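Local atomic coordinates of A rubisco-like protein (Burkholderia fungorum, PDB entry 3NWR), a protein that is of unestablished function but belongs to the rubisco-like proteins and is probably a lyase acting on a phosphorylated, sugar-like substrate. Residues S300-A303 against Y304-L307; G151-L155 against T156-D160; F378-G381 against G382-A386; L75-A78 against W79-R82. One frame throughout, in Å; residues are numbered along the deposited sequence.

Contact 1 (S300-A303 against Y304-L307); sequences SFQA and YQTL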
ATOM      1  N   SER A 300       9.437  -4.832  -7.262  1.00 12.06           N
ATOM      2  CA  SER A 300       9.869  -6.230  -7.213  1.00 11.94           C
ATOM      3  C   SER A 300      10.039  -6.675  -5.763  1.00 12.02           C
ATOM      4  O   SER A 300      10.174  -5.847  -4.847  1.00 12.98           O
ATOM      5  CB  SER A 300      11.195  -6.422  -7.954  1.00 15.53           C
ATOM      6  OG  SER A 300      11.072  -6.014  -9.305  1.00 16.20           O
ATOM      7  N   PHE A 301      10.050  -7.983  -5.548  1.00 12.18           N
ATOM      8  CA  PHE A 301      10.015  -8.490  -4.181  1.00 11.93           C
ATOM      9  C   PHE A 301      11.254  -8.098  -3.376  1.00 12.30           C
ATOM     10  O   PHE A 301      11.158  -7.819  -2.193  1.00 11.81           O
ATOM     11  CB  PHE A 301       9.814 -10.013  -4.160  1.00 11.99           C
ATOM     12  CG  PHE A 301       9.568 -10.582  -2.786  1.00 11.06           C
ATOM     13  CD1 PHE A 301       8.302 -10.545  -2.208  1.00 13.52           C
ATOM     14  CD2 PHE A 301      10.604 -11.169  -2.085  1.00 12.12           C
ATOM     15  CE1 PHE A 301       8.085 -11.089  -0.932  1.00 12.81           C
ATOM     16  CE2 PHE A 301      10.397 -11.714  -0.822  1.00 12.41           C
ATOM     17  CZ  PHE A 301       9.130 -11.673  -0.247  1.00 13.68           C
ATOM     18  N   GLN A 302      12.427  -8.081  -4.003  1.00 13.83           N
ATOM     19  CA  GLN A 302      13.649  -7.762  -3.255  1.00 13.42           C
ATOM     20  C   GLN A 302      13.494  -6.446  -2.493  1.00 12.04           C
ATOM     21  O   GLN A 302      13.824  -6.356  -1.303  1.00 12.55           O
ATOM     22  CB  GLN A 302      14.845  -7.685  -4.207  1.00 14.72           C
ATOM     23  CG  GLN A 302      16.202  -7.817  -3.546  1.00 14.92           C
ATOM     24  CD  GLN A 302      16.580  -6.624  -2.697  1.00 17.10           C
ATOM     25  OE1 GLN A 302      16.147  -5.489  -2.936  1.00 14.67           O
ATOM     26  NE2 GLN A 302      17.396  -6.878  -1.677  1.00 24.02           N
ATOM     27  N   ALA A 303      12.986  -5.432  -3.189  1.00 12.40           N
ATOM     28  CA  ALA A 303      12.789  -4.121  -2.587  1.00 11.70           C
ATOM     29  C   ALA A 303      11.665  -4.157  -1.544  1.00 12.66           C
ATOM     30  O   ALA A 303      11.814  -3.643  -0.430  1.00 12.65           O
ATOM     31  CB  ALA A 303      12.487  -3.079  -3.660  1.00 12.35           C
ATOM     32  N   TYR A 304      10.535  -4.743  -1.934  1.00 11.26           N
ATOM     33  CA  TYR A 304       9.370  -4.865  -1.063  1.00 11.94           C
ATOM     34  C   TYR A 304       9.736  -5.522   0.271  1.00 12.31           C
ATOM     35  O   TYR A 304       9.409  -5.004   1.353  1.00 11.70           O
ATOM     36  CB  TYR A 304       8.314  -5.700  -1.790  1.00 11.12           C
ATOM     37  CG  TYR A 304       7.011  -5.924  -1.053  1.00 11.77           C
ATOM     38  CD1 TYR A 304       6.076  -4.897  -0.910  1.00 11.44           C
ATOM     39  CD2 TYR A 304       6.695  -7.183  -0.542  1.00 13.17           C
ATOM     40  CE1 TYR A 304       4.866  -5.126  -0.242  1.00 12.99           C
ATOM     41  CE2 TYR A 304       5.495  -7.418   0.114  1.00 11.81           C
ATOM     42  CZ  TYR A 304       4.589  -6.389   0.253  1.00 11.77           C
ATOM     43  OH  TYR A 304       3.400  -6.648   0.895  1.00 12.56           O
ATOM     44  N   GLN A 305      10.405  -6.670   0.196  1.00 11.50           N
ATOM     45  CA  GLN A 305      10.765  -7.427   1.399  1.00 11.33           C
ATOM     46  C   GLN A 305      11.843  -6.716   2.215  1.00 12.51           C
ATOM     47  O   GLN A 305      11.905  -6.873   3.428  1.00 11.64           O
ATOM     48  CB  GLN A 305      11.174  -8.866   1.046  1.00 11.52           C
ATOM     49  CG  GLN A 305      12.462  -8.991   0.225  1.00 12.77           C
ATOM     50  CD  GLN A 305      13.675  -9.346   1.063  1.00 11.99           C
ATOM     51  OE1 GLN A 305      13.610 -10.209   1.940  1.00 13.20           O
ATOM     52  NE2 GLN A 305      14.810  -8.703   0.767  1.00 15.46           N
ATOM     53  N   THR A 306      12.683  -5.921   1.553  1.00 11.82           N
ATOM     54  CA  THR A 306      13.627  -5.090   2.300  1.00 11.16           C
ATOM     55  C   THR A 306      12.876  -4.117   3.209  1.00 12.18           C
ATOM     56  O   THR A 306      13.115  -4.074   4.425  1.00 11.72           O
ATOM     57  CB  THR A 306      14.562  -4.308   1.369  1.00 11.94           C
ATOM     58  OG1 THR A 306      15.376  -5.224   0.626  1.00 12.76           O
ATOM     59  CG2 THR A 306      15.457  -3.380   2.178  1.00 12.63           C
ATOM     60  N   LEU A 307      11.958  -3.345   2.624  1.00 11.15           N
ATOM     61  CA  LEU A 307      11.190  -2.385   3.407  1.00 11.45           C
ATOM     62  C   LEU A 307      10.418  -3.077   4.519  1.00 13.72           C
ATOM     63  O   LEU A 307      10.453  -2.639   5.670  1.00 12.14           O
ATOM     64  CB  LEU A 307      10.234  -1.614   2.507  1.00 11.03           C
ATOM     65  CG  LEU A 307      10.903  -0.751   1.445  1.00 11.85           C
ATOM     66  CD1 LEU A 307       9.831  -0.236   0.503  1.00 12.57           C
ATOM     67  CD2 LEU A 307      11.653   0.399   2.102  1.00 13.42           C
TER
HETATM   68  O   HOH W   1      18.122  -5.107   0.613  1.00 17.12           O
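Gln-305 turns CG between its own backbone N and carbonyl carbon (chi1 66°) and then bends at chi2, which lays its chain back over the preceding turn, while Phe-301 swings its ring beside its own carbonyl (chi1 -172°) to receive it. CB of Gln-305 sits over one face of that ring, offset toward the rim, as a CH-pi contact 3.9 Å from the centroid of Phe-301. CD1 of Phe-301 also approaches CD2 of Tyr-304 at 4.1 Å, the two side chains running at a slant to each other.

The bent amide of Gln-305 sends NE2 to O of Gln-302 at 3.3 Å, within the carbonyl plane and on a lone pair. The same oxygen takes OG1 of Thr-306 at 2.7 Å and N of Thr-306 at 3.1 Å, both tilted out of the plane. Water 1 accepts from NE2 of Gln-302 and donates to OG1 of Thr-306 at 2.7 Å, so the hydroxyl donates a hydrogen bond to the carbonyl and accepts one from the water. OE1 of Gln-302 is taken by Leu-132 N in strand 126-133, OE1 of Gln-305 by Arg-309, and OH of Tyr-304 by Asn-263.

This N-terminal part of helix 301-309 belongs to the beta-alpha-beta unit between strands 280-284 and 315-319, and packs against strand 126-133 of the N-terminal sheet. Three donors converge on one carbonyl: the i+4 helix bond is supplemented by two side chains, which fixes the rotation of both Gln-305 and Thr-306 and satisfies polar groups in a largely buried setting.

Contact 2 (G151-L155 against T156-D160); sequences GTRAL and TDVKD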
ATOM      1  N   GLY A 151      13.628 -18.767  16.161  1.00 13.51           N
ATOM      2  CA  GLY A 151      12.538 -18.628  17.111  1.00 14.32           C
ATOM      3  C   GLY A 151      11.291 -19.405  16.734  1.00 14.86           C
ATOM      4  O   GLY A 151      10.604 -19.971  17.584  1.00 15.04           O
ATOM      5  N   THR A 152      10.974 -19.420  15.444  1.00 12.02           N
ATOM      6  CA  THR A 152       9.842 -20.192  14.978  1.00 12.01           C
ATOM      7  C   THR A 152      10.086 -21.691  15.165  1.00 13.94           C
ATOM      8  O   THR A 152       9.178 -22.430  15.561  1.00 13.55           O
ATOM      9  CB  THR A 152       9.531 -19.869  13.503  1.00 13.44           C
ATOM     10  OG1 THR A 152       9.406 -18.449  13.348  1.00 13.00           O
ATOM     11  CG2 THR A 152       8.236 -20.538  13.063  1.00 12.99           C
ATOM     12  N   ARG A 153      11.311 -22.141  14.892  1.00 14.16           N
ATOM     13  CA  ARG A 153      11.664 -23.534  15.157  1.00 14.17           C
ATOM     14  C   ARG A 153      11.536 -23.865  16.640  1.00 15.34           C
ATOM     15  O   ARG A 153      11.001 -24.912  17.004  1.00 15.60           O
ATOM     16  CB  ARG A 153      13.078 -23.843  14.673  1.00 15.57           C
ATOM     17  CG  ARG A 153      13.211 -23.897  13.153  1.00 14.85           C
ATOM     18  CD  ARG A 153      14.544 -24.549  12.780  1.00 15.46           C
ATOM     19  NE  ARG A 153      14.675 -24.807  11.347  1.00 15.46           N
ATOM     20  CZ  ARG A 153      14.037 -25.781  10.702  1.00 15.12           C
ATOM     21  NH1 ARG A 153      13.199 -26.588  11.347  1.00 15.62           N
ATOM     22  NH2 ARG A 153      14.238 -25.939   9.399  1.00 15.91           N
ATOM     23  N   ALA A 154      12.007 -22.964  17.492  1.00 14.25           N
ATOM     24  CA  ALA A 154      11.914 -23.182  18.931  1.00 16.16           C
ATOM     25  C   ALA A 154      10.458 -23.295  19.381  1.00 16.05           C
ATOM     26  O   ALA A 154      10.110 -24.175  20.176  1.00 18.78           O
ATOM     27  CB  ALA A 154      12.629 -22.079  19.679  1.00 15.60           C
ATOM     28  N   LEU A 155       9.604 -22.411  18.861  1.00 14.68           N
ATOM     29  CA  LEU A 155       8.205 -22.385  19.258  1.00 14.85           C
ATOM     30  C   LEU A 155       7.380 -23.541  18.702  1.00 16.64           C
ATOM     31  O   LEU A 155       6.372 -23.911  19.291  1.00 18.92           O
ATOM     32  CB  LEU A 155       7.564 -21.039  18.877  1.00 14.89           C
ATOM     33  CG  LEU A 155       8.003 -19.880  19.777  1.00 14.80           C
ATOM     34  CD1 LEU A 155       7.736 -18.516  19.132  1.00 14.41           C
ATOM     35  CD2 LEU A 155       7.303 -19.977  21.136  1.00 16.04           C
ATOM     36  N   THR A 156       7.785 -24.099  17.560  1.00 15.69           N
ATOM     37  CA  THR A 156       7.071 -25.243  17.001  1.00 15.18           C
ATOM     38  C   THR A 156       7.737 -26.568  17.391  1.00 16.72           C
ATOM     39  O   THR A 156       7.204 -27.648  17.112  1.00 16.10           O
ATOM     40  CB  THR A 156       7.005 -25.168  15.453  1.00 13.35           C
ATOM     41  OG1 THR A 156       8.329 -25.087  14.930  1.00 12.83           O
ATOM     42  CG2 THR A 156       6.224 -23.945  15.000  1.00 15.77           C
ATOM     43  N   ASP A 157       8.893 -26.466  18.043  1.00 15.23           N
ATOM     44  CA  ASP A 157       9.741 -27.618  18.362  1.00 16.19           C
ATOM     45  C   ASP A 157      10.050 -28.454  17.120  1.00 18.52           C
ATOM     46  O   ASP A 157       9.972 -29.686  17.151  1.00 19.36           O
ATOM     47  CB  ASP A 157       9.105 -28.482  19.455  1.00 18.83           C
ATOM     48  CG  ASP A 157      10.095 -29.451  20.083  1.00 24.25           C
ATOM     49  OD1 ASP A 157      11.300 -29.121  20.140  1.00 28.80           O
ATOM     50  OD2 ASP A 157       9.665 -30.537  20.523  1.00 26.02           O
ATOM     51  N   VAL A 158      10.386 -27.775  16.026  1.00 15.64           N
ATOM     52  CA  VAL A 158      10.737 -28.448  14.769  1.00 15.77           C
ATOM     53  C   VAL A 158      12.176 -28.145  14.369  1.00 16.76           C
ATOM     54  O   VAL A 158      12.528 -27.001  14.109  1.00 17.96           O
ATOM     55  CB  VAL A 158       9.791 -28.042  13.629  1.00 15.83           C
ATOM     56  CG1 VAL A 158      10.187 -28.769  12.352  1.00 16.48           C
ATOM     57  CG2 VAL A 158       8.337 -28.348  14.002  1.00 16.07           C
ATOM     58  N   LYS A 159      13.017 -29.176  14.290  1.00 18.77           N
ATOM     59  CA  LYS A 159      14.462 -28.937  14.235  1.00 22.31           C
ATOM     60  C   LYS A 159      15.182 -29.135  12.904  1.00 28.96           C
ATOM     61  O   LYS A 159      16.008 -28.298  12.515  1.00 34.47           O
ATOM     62  CB  LYS A 159      15.168 -29.723  15.344  1.00 26.43           C
ATOM     63  CG  LYS A 159      14.759 -29.261  16.734  1.00 36.22           C
ATOM     64  CD  LYS A 159      14.835 -27.742  16.839  1.00 40.08           C
ATOM     65  CE  LYS A 159      14.312 -27.230  18.177  1.00 38.05           C
ATOM     66  NZ  LYS A 159      14.469 -25.750  18.280  1.00 38.62           N
ATOM     67  N   ASP A 160      14.873 -30.227  12.213  1.00 22.65           N
ATOM     68  CA  ASP A 160      15.659 -30.653  11.049  1.00 24.33           C
ATOM     69  C   ASP A 160      14.764 -31.055   9.889  1.00 25.37           C
ATOM     70  O   ASP A 160      14.984 -32.088   9.242  1.00 23.46           O
ATOM     71  CB  ASP A 160      16.558 -31.836  11.417  1.00 24.43           C
ATOM     72  CG  ASP A 160      17.682 -31.445  12.360  1.00 31.85           C
ATOM     73  OD1 ASP A 160      18.450 -30.521  12.023  1.00 29.10           O
ATOM     74  OD2 ASP A 160      17.795 -32.064  13.439  1.00 40.95           O
TER
HETATM   75  O   HOH W   2      11.850 -26.197  21.145  1.00 29.80           O
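From Thr-152 to Val-158 the backbone leaves the helix through Asp-157, whose positive phi (53°) lets N of Val-158 turn back to O of Arg-153 at 3.1 Å, with a weak bond from N of Asp-157 to O of Ala-154. Thr-156 places its hydroxyl between its backbone N and carbonyl carbon, and OG1 reaches O of Thr-152 at 2.9 Å. N of Thr-156 binds that oxygen too, at 3.0 Å, and the two donors come from opposite faces of the carbonyl plane.

Arg-153 stretches its chain from CG to NE alongside the chain that leaves the helix. Its NH1 donates to O of Val-158 at 2.9 Å; the oxygen lies at the edge of the guanidinium, in its plane, although NH1 stands well above the plane of the Val-158 carbonyl. O of Lys-159 lies over one guanidinium face, 3.4 Å above its plane. NH1 also binds O of Arg-161, and NH2 forms a salt bridge with Asp-375, so the arginine joins this turn to the loop before strand 377-379. Water 2 donates both to O of Ala-154 and, at 3.1 Å, to OD1 of Asp-157.

Thr-152, Thr-156 and Val-158 rest against Met-163 of strand 163-165. The whole is a Schellman motif that ends helix 148-156 and leads into the first strand of the barrel's parallel sheet.

Contact 3 (F378-G381 against G382-A386); sequences FMSG and GGILA. With SO4 (sulfate ion), chain B.
Ser-380 and Ile-384 face each other across the strand-to-helix turn: CB of Ser-380 packs on CD1 of Ile-384 at 3.6 Å. CG1 of the isoleucine lies alongside. The serine hydroxyl is anti to its backbone N (chi1 -178°), which carries OG past CA of Gly-383, at 3.4 Å, to its partner O of Gln-359. Ile-384 continues onto Val-395 and Val-398 of helix 391-407.

Beyond the serine the contact is made by backbone. O of Gly-381 takes N of Leu-385 in a nearly straight bond of 2.8 Å lying in the carbonyl plane, and N of Ile-384 at 3.0 Å from well above that plane. CB and CG of Leu-385 lie beside this oxygen.

At the helix start, N of Gly-382 donates to O1 of a sulfate ion, probably from the crystallisation liquor, at 3.0 Å, with an N-H...O angle of 169°. Water 3 accepts from N of Gly-381 and N of Gly-383 and donates to O2 of the sulfate at 2.7 Å. Lys-324 and N of Gly-358 hold the same anion, a setting consistent with the phosphate-binding sites of rubisco-family barrels. The N-H groups of Gly-382, directly, and of Gly-381 and Gly-383, through water, thus make a spot suited to an anion.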
ATOM      1  N   PHE A 378       5.959 -24.561   4.994  1.00 12.66           N
ATOM      2  CA  PHE A 378       5.318 -25.176   3.834  1.00 10.27           C
ATOM      3  C   PHE A 378       3.818 -25.288   4.070  1.00 12.70           C
ATOM      4  O   PHE A 378       3.361 -26.156   4.832  1.00 13.86           O
ATOM      5  CB  PHE A 378       5.937 -26.566   3.627  1.00 12.77           C
ATOM      6  CG  PHE A 378       5.610 -27.210   2.297  1.00 12.45           C
ATOM      7  CD1 PHE A 378       6.201 -26.759   1.132  1.00 13.61           C
ATOM      8  CD2 PHE A 378       4.735 -28.289   2.229  1.00 13.62           C
ATOM      9  CE1 PHE A 378       5.917 -27.365  -0.092  1.00 13.81           C
ATOM     10  CE2 PHE A 378       4.453 -28.911   1.009  1.00 14.23           C
ATOM     11  CZ  PHE A 378       5.039 -28.433  -0.152  1.00 13.97           C
ATOM     12  N   MET A 379       3.060 -24.404   3.430  1.00 13.14           N
ATOM     13  CA  MET A 379       1.613 -24.342   3.621  1.00 12.28           C
ATOM     14  C   MET A 379       0.918 -25.193   2.587  1.00 14.71           C
ATOM     15  O   MET A 379       1.036 -24.938   1.383  1.00 15.81           O
ATOM     16  CB  MET A 379       1.110 -22.900   3.483  1.00 14.49           C
ATOM     17  CG  MET A 379       1.807 -21.892   4.388  1.00 13.29           C
ATOM     18  SD  MET A 379       1.498 -22.186   6.131  1.00 14.90           S
ATOM     19  CE  MET A 379      -0.280 -22.248   6.159  1.00 15.85           C
ATOM     20  N   SER A 380       0.169 -26.183   3.059  1.00 13.94           N
ATOM     21  CA  SER A 380      -0.570 -27.077   2.180  1.00 15.18           C
ATOM     22  C   SER A 380      -2.044 -27.084   2.580  1.00 18.10           C
ATOM     23  O   SER A 380      -2.376 -27.225   3.759  1.00 17.90           O
ATOM     24  CB  SER A 380       0.034 -28.483   2.257  1.00 16.72           C
ATOM     25  OG  SER A 380      -0.621 -29.383   1.374  1.00 16.79           O
ATOM     26  N   GLY A 381      -2.920 -26.905   1.598  1.00 17.53           N
ATOM     27  CA  GLY A 381      -4.355 -26.947   1.829  1.00 18.84           C
ATOM     28  C   GLY A 381      -4.916 -28.286   1.409  1.00 19.59           C
ATOM     29  O   GLY A 381      -4.839 -29.252   2.158  1.00 19.24           O
ATOM     30  N   GLY A 382      -5.453 -28.353   0.193  1.00 18.98           N
ATOM     31  CA  GLY A 382      -5.966 -29.609  -0.320  1.00 20.86           C
ATOM     32  C   GLY A 382      -4.911 -30.705  -0.366  1.00 18.88           C
ATOM     33  O   GLY A 382      -5.234 -31.883  -0.247  1.00 20.36           O
ATOM     34  N   GLY A 383      -3.649 -30.326  -0.552  1.00 18.82           N
ATOM     35  CA  GLY A 383      -2.569 -31.302  -0.593  1.00 17.16           C
ATOM     36  C   GLY A 383      -2.500 -32.158   0.662  1.00 17.82           C
ATOM     37  O   GLY A 383      -1.960 -33.274   0.644  1.00 17.05           O
ATOM     38  N   ILE A 384      -3.036 -31.623   1.754  1.00 16.74           N
ATOM     39  CA  ILE A 384      -3.157 -32.349   3.012  1.00 19.30           C
ATOM     40  C   ILE A 384      -4.601 -32.784   3.245  1.00 18.75           C
ATOM     41  O   ILE A 384      -4.881 -33.966   3.467  1.00 19.94           O
ATOM     42  CB  ILE A 384      -2.713 -31.467   4.189  1.00 23.53           C
ATOM     43  CG1 ILE A 384      -1.188 -31.469   4.306  1.00 22.85           C
ATOM     44  CG2 ILE A 384      -3.339 -31.950   5.494  1.00 26.62           C
ATOM     45  CD1 ILE A 384      -0.661 -30.382   5.257  1.00 26.80           C
ATOM     46  N   LEU A 385      -5.517 -31.829   3.164  1.00 21.02           N
ATOM     47  CA  LEU A 385      -6.892 -32.051   3.606  1.00 24.79           C
ATOM     48  C   LEU A 385      -7.728 -32.912   2.666  1.00 25.26           C
ATOM     49  O   LEU A 385      -8.732 -33.493   3.083  1.00 28.71           O
ATOM     50  CB  LEU A 385      -7.587 -30.713   3.861  1.00 25.99           C
ATOM     51  CG  LEU A 385      -6.897 -29.826   4.901  1.00 29.95           C
ATOM     52  CD1 LEU A 385      -7.745 -28.606   5.200  1.00 36.32           C
ATOM     53  CD2 LEU A 385      -6.604 -30.611   6.177  1.00 28.70           C
ATOM     54  N   ALA A 386      -7.316 -32.997   1.404  1.00 22.63           N
ATOM     55  CA  ALA A 386      -8.058 -33.772   0.412  1.00 21.55           C
ATOM     56  C   ALA A 386      -7.392 -35.111   0.082  1.00 25.20           C
ATOM     57  O   ALA A 386      -7.797 -35.801  -0.858  1.00 24.34           O
ATOM     58  CB  ALA A 386      -8.275 -32.947  -0.854  1.00 24.81           C
TER
HETATM   59  S   SO4 B 433      -4.760 -25.443  -2.696  0.81 28.44           S
HETATM   60  O1  SO4 B 433      -5.261 -25.763  -1.361  1.00 25.06           O
HETATM   61  O2  SO4 B 433      -3.875 -26.501  -3.170  0.74 24.41           O
HETATM   62  O3  SO4 B 433      -4.028 -24.182  -2.644  0.85 25.39           O
HETATM   63  O4  SO4 B 433      -5.885 -25.296  -3.614  0.51 29.98           O
HETATM   64  O   HOH W   3      -2.550 -27.701  -1.186  1.00 18.05           O

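Contact 4 (L75-A78 against W79-R82); sequences LPNA and WLER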
ATOM      1  N   LEU A  75       2.395   1.961 -20.135  1.00 18.07           N
ATOM      2  CA  LEU A  75       1.361   2.658 -19.372  1.00 17.57           C
ATOM      3  C   LEU A  75       0.853   3.891 -20.113  1.00 19.96           C
ATOM      4  O   LEU A  75       1.621   4.572 -20.797  1.00 21.24           O
ATOM      5  CB  LEU A  75       1.904   3.111 -18.014  1.00 17.95           C
ATOM      6  CG  LEU A  75       2.520   2.065 -17.080  1.00 17.12           C
ATOM      7  CD1 LEU A  75       3.193   2.784 -15.911  1.00 16.99           C
ATOM      8  CD2 LEU A  75       1.462   1.086 -16.580  1.00 19.69           C
ATOM      9  N   PRO A  76      -0.446   4.193 -19.971  1.00 19.14           N
ATOM     10  CA  PRO A  76      -0.960   5.473 -20.471  1.00 18.27           C
ATOM     11  C   PRO A  76      -0.264   6.641 -19.788  1.00 20.53           C
ATOM     12  O   PRO A  76       0.203   6.523 -18.650  1.00 20.50           O
ATOM     13  CB  PRO A  76      -2.434   5.454 -20.048  1.00 24.39           C
ATOM     14  CG  PRO A  76      -2.760   4.023 -19.803  1.00 26.25           C
ATOM     15  CD  PRO A  76      -1.493   3.374 -19.335  1.00 18.82           C
ATOM     16  N   ASN A  77      -0.202   7.771 -20.477  1.00 20.70           N
ATOM     17  CA  ASN A  77       0.400   8.956 -19.907  1.00 17.31           C
ATOM     18  C   ASN A  77      -0.149  10.196 -20.594  1.00 19.88           C
ATOM     19  O   ASN A  77       0.138  10.426 -21.766  1.00 21.30           O
ATOM     20  CB  ASN A  77       1.927   8.884 -20.037  1.00 16.86           C
ATOM     21  CG  ASN A  77       2.615  10.082 -19.428  1.00 17.52           C
ATOM     22  OD1 ASN A  77       2.139  11.208 -19.549  1.00 17.92           O
ATOM     23  ND2 ASN A  77       3.735   9.848 -18.752  1.00 17.67           N
ATOM     24  N   ALA A  78      -0.941  10.978 -19.864  1.00 19.72           N
ATOM     25  CA  ALA A  78      -1.638  12.126 -20.444  1.00 20.64           C
ATOM     26  C   ALA A  78      -0.705  13.274 -20.822  1.00 26.32           C
ATOM     27  O   ALA A  78      -0.947  13.978 -21.804  1.00 27.05           O
ATOM     28  CB  ALA A  78      -2.731  12.620 -19.499  1.00 25.89           C
ATOM     29  N   TRP A  79       0.354  13.471 -20.046  1.00 20.72           N
ATOM     30  CA  TRP A  79       1.306  14.534 -20.326  1.00 21.50           C
ATOM     31  C   TRP A  79       2.042  14.250 -21.632  1.00 24.02           C
ATOM     32  O   TRP A  79       2.183  15.133 -22.477  1.00 24.41           O
ATOM     33  CB  TRP A  79       2.293  14.710 -19.164  1.00 22.39           C
ATOM     34  CG  TRP A  79       3.187  15.910 -19.300  1.00 24.64           C
ATOM     35  CD1 TRP A  79       2.881  17.203 -18.984  1.00 23.19           C
ATOM     36  CD2 TRP A  79       4.536  15.924 -19.783  1.00 24.46           C
ATOM     37  NE1 TRP A  79       3.957  18.023 -19.244  1.00 27.05           N
ATOM     38  CE2 TRP A  79       4.984  17.260 -19.735  1.00 27.56           C
ATOM     39  CE3 TRP A  79       5.409  14.932 -20.249  1.00 27.00           C
ATOM     40  CZ2 TRP A  79       6.268  17.632 -20.137  1.00 30.70           C
ATOM     41  CZ3 TRP A  79       6.685  15.304 -20.649  1.00 28.50           C
ATOM     42  CH2 TRP A  79       7.102  16.644 -20.592  1.00 28.93           C
ATOM     43  N   LEU A  80       2.489  13.012 -21.806  1.00 22.34           N
ATOM     44  CA  LEU A  80       3.214  12.655 -23.018  1.00 22.50           C
ATOM     45  C   LEU A  80       2.321  12.720 -24.251  1.00 32.91           C
ATOM     46  O   LEU A  80       2.761  13.147 -25.318  1.00 34.19           O
ATOM     47  CB  LEU A  80       3.862  11.275 -22.886  1.00 22.83           C
ATOM     48  CG  LEU A  80       5.096  11.239 -21.984  1.00 20.78           C
ATOM     49  CD1 LEU A  80       5.548   9.804 -21.744  1.00 19.66           C
ATOM     50  CD2 LEU A  80       6.228  12.063 -22.591  1.00 20.37           C
ATOM     51  N   GLU A  81       1.065  12.310 -24.123  1.00 26.89           N
ATOM     52  CA  GLU A  81       0.208  12.339 -25.300  1.00 35.22           C
ATOM     53  C   GLU A  81      -0.303  13.742 -25.619  1.00 37.55           C
ATOM     54  O   GLU A  81      -0.540  14.061 -26.783  1.00 40.73           O
ATOM     55  CB  GLU A  81      -0.924  11.313 -25.233  1.00 34.30           C
ATOM     56  CG  GLU A  81      -1.730  11.308 -23.968  1.00 38.05           C
ATOM     57  CD  GLU A  81      -2.552  10.041 -23.847  1.00 45.19           C
ATOM     58  OE1 GLU A  81      -2.535   9.230 -24.801  1.00 48.10           O
ATOM     59  OE2 GLU A  81      -3.202   9.844 -22.801  1.00 42.98           O
ATOM     60  N   ARG A  82      -0.447  14.579 -24.596  1.00 32.16           N
ATOM     61  CA  ARG A  82      -0.775  15.986 -24.816  1.00 36.51           C
ATOM     62  C   ARG A  82       0.245  16.615 -25.757  1.00 42.72           C
ATOM     63  O   ARG A  82      -0.016  17.648 -26.375  1.00 48.17           O
ATOM     64  CB  ARG A  82      -0.796  16.770 -23.498  1.00 38.70           C
ATOM     65  CG  ARG A  82      -2.180  16.963 -22.902  1.00 41.71           C
ATOM     66  CD  ARG A  82      -2.220  18.125 -21.913  1.00 38.21           C
ATOM     67  NE  ARG A  82      -1.507  17.841 -20.670  1.00 37.85           N
ATOM     68  CZ  ARG A  82      -2.015  17.134 -19.663  1.00 34.13           C
ATOM     69  NH1 ARG A  82      -3.239  16.626 -19.755  1.00 30.30           N
ATOM     70  NH2 ARG A  82      -1.300  16.929 -18.566  1.00 28.30           N
TER
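Asn-77 is the N-cap of the short helix 78-82 in the N-terminal domain. With CG anti to the backbone N (chi1 -179°), Asn-77 brings OD1 over the first turn, where it accepts from N of Leu-80 at 2.9 Å. The bond is nearly straight at the hydrogen (170°), but the donor stands above the plane of the side-chain carbonyl, 53° out of it.

The other side of the amide is used as well: ND2 donates to O of Gly-122 and O of Val-124, so the cap is also tied to the loop before strand 126-133. Leu-80 slants across the amide, its CD1 lying 3.5 Å from ND2 of Asn-77, and leans on Pro-24 and Thr-125.

Glu-81 folds back along the chain, with CG between its backbone N and carbonyl carbon, bringing CG to 3.0 Å from O of Asn-77. That oxygen also accepts N of Glu-81 at 3.2 Å, while O of Ala-78 takes N of Arg-82 at 2.9 Å. Arg-82, bent at chi3, turns a face of its guanidinium over O of Ala-78, which lies 3.9 Å above the plane near its centre.

On the subunit interface, Ala-78 and Trp-79 pack on Gln-327 and Gly-323 of the second subunit, and Arg-82 makes a long, weak ion pair with Asp-329 and a weak hydrogen bond to O of Gly-323, both of the second subunit. The geometry is that of a classical asparagine N-cap, here at a helix placed against the partner's barrel.

Along the chain the four contacts follow in series, none nesting or crossing, and each closes a turn of consecutive residues. Contact 4 comes first, starting helix 78-82 of the N-terminal domain beside the second subunit. Contact 2 ends helix 148-156 and leads into strand 163-165 of the barrel. Contact 1 then begins helix 301-309, which packs on strand 126-133 and so joins barrel to N-terminal sheet. Contact 3 closes the series where strand 377-379, next to strand 163-165, passes into helix 382-385. Contacts 2 and 3 have centres about 20 Å apart, whereas contacts 2 and 4, about 53 Å apart, lie on opposite sides of the chain's centre.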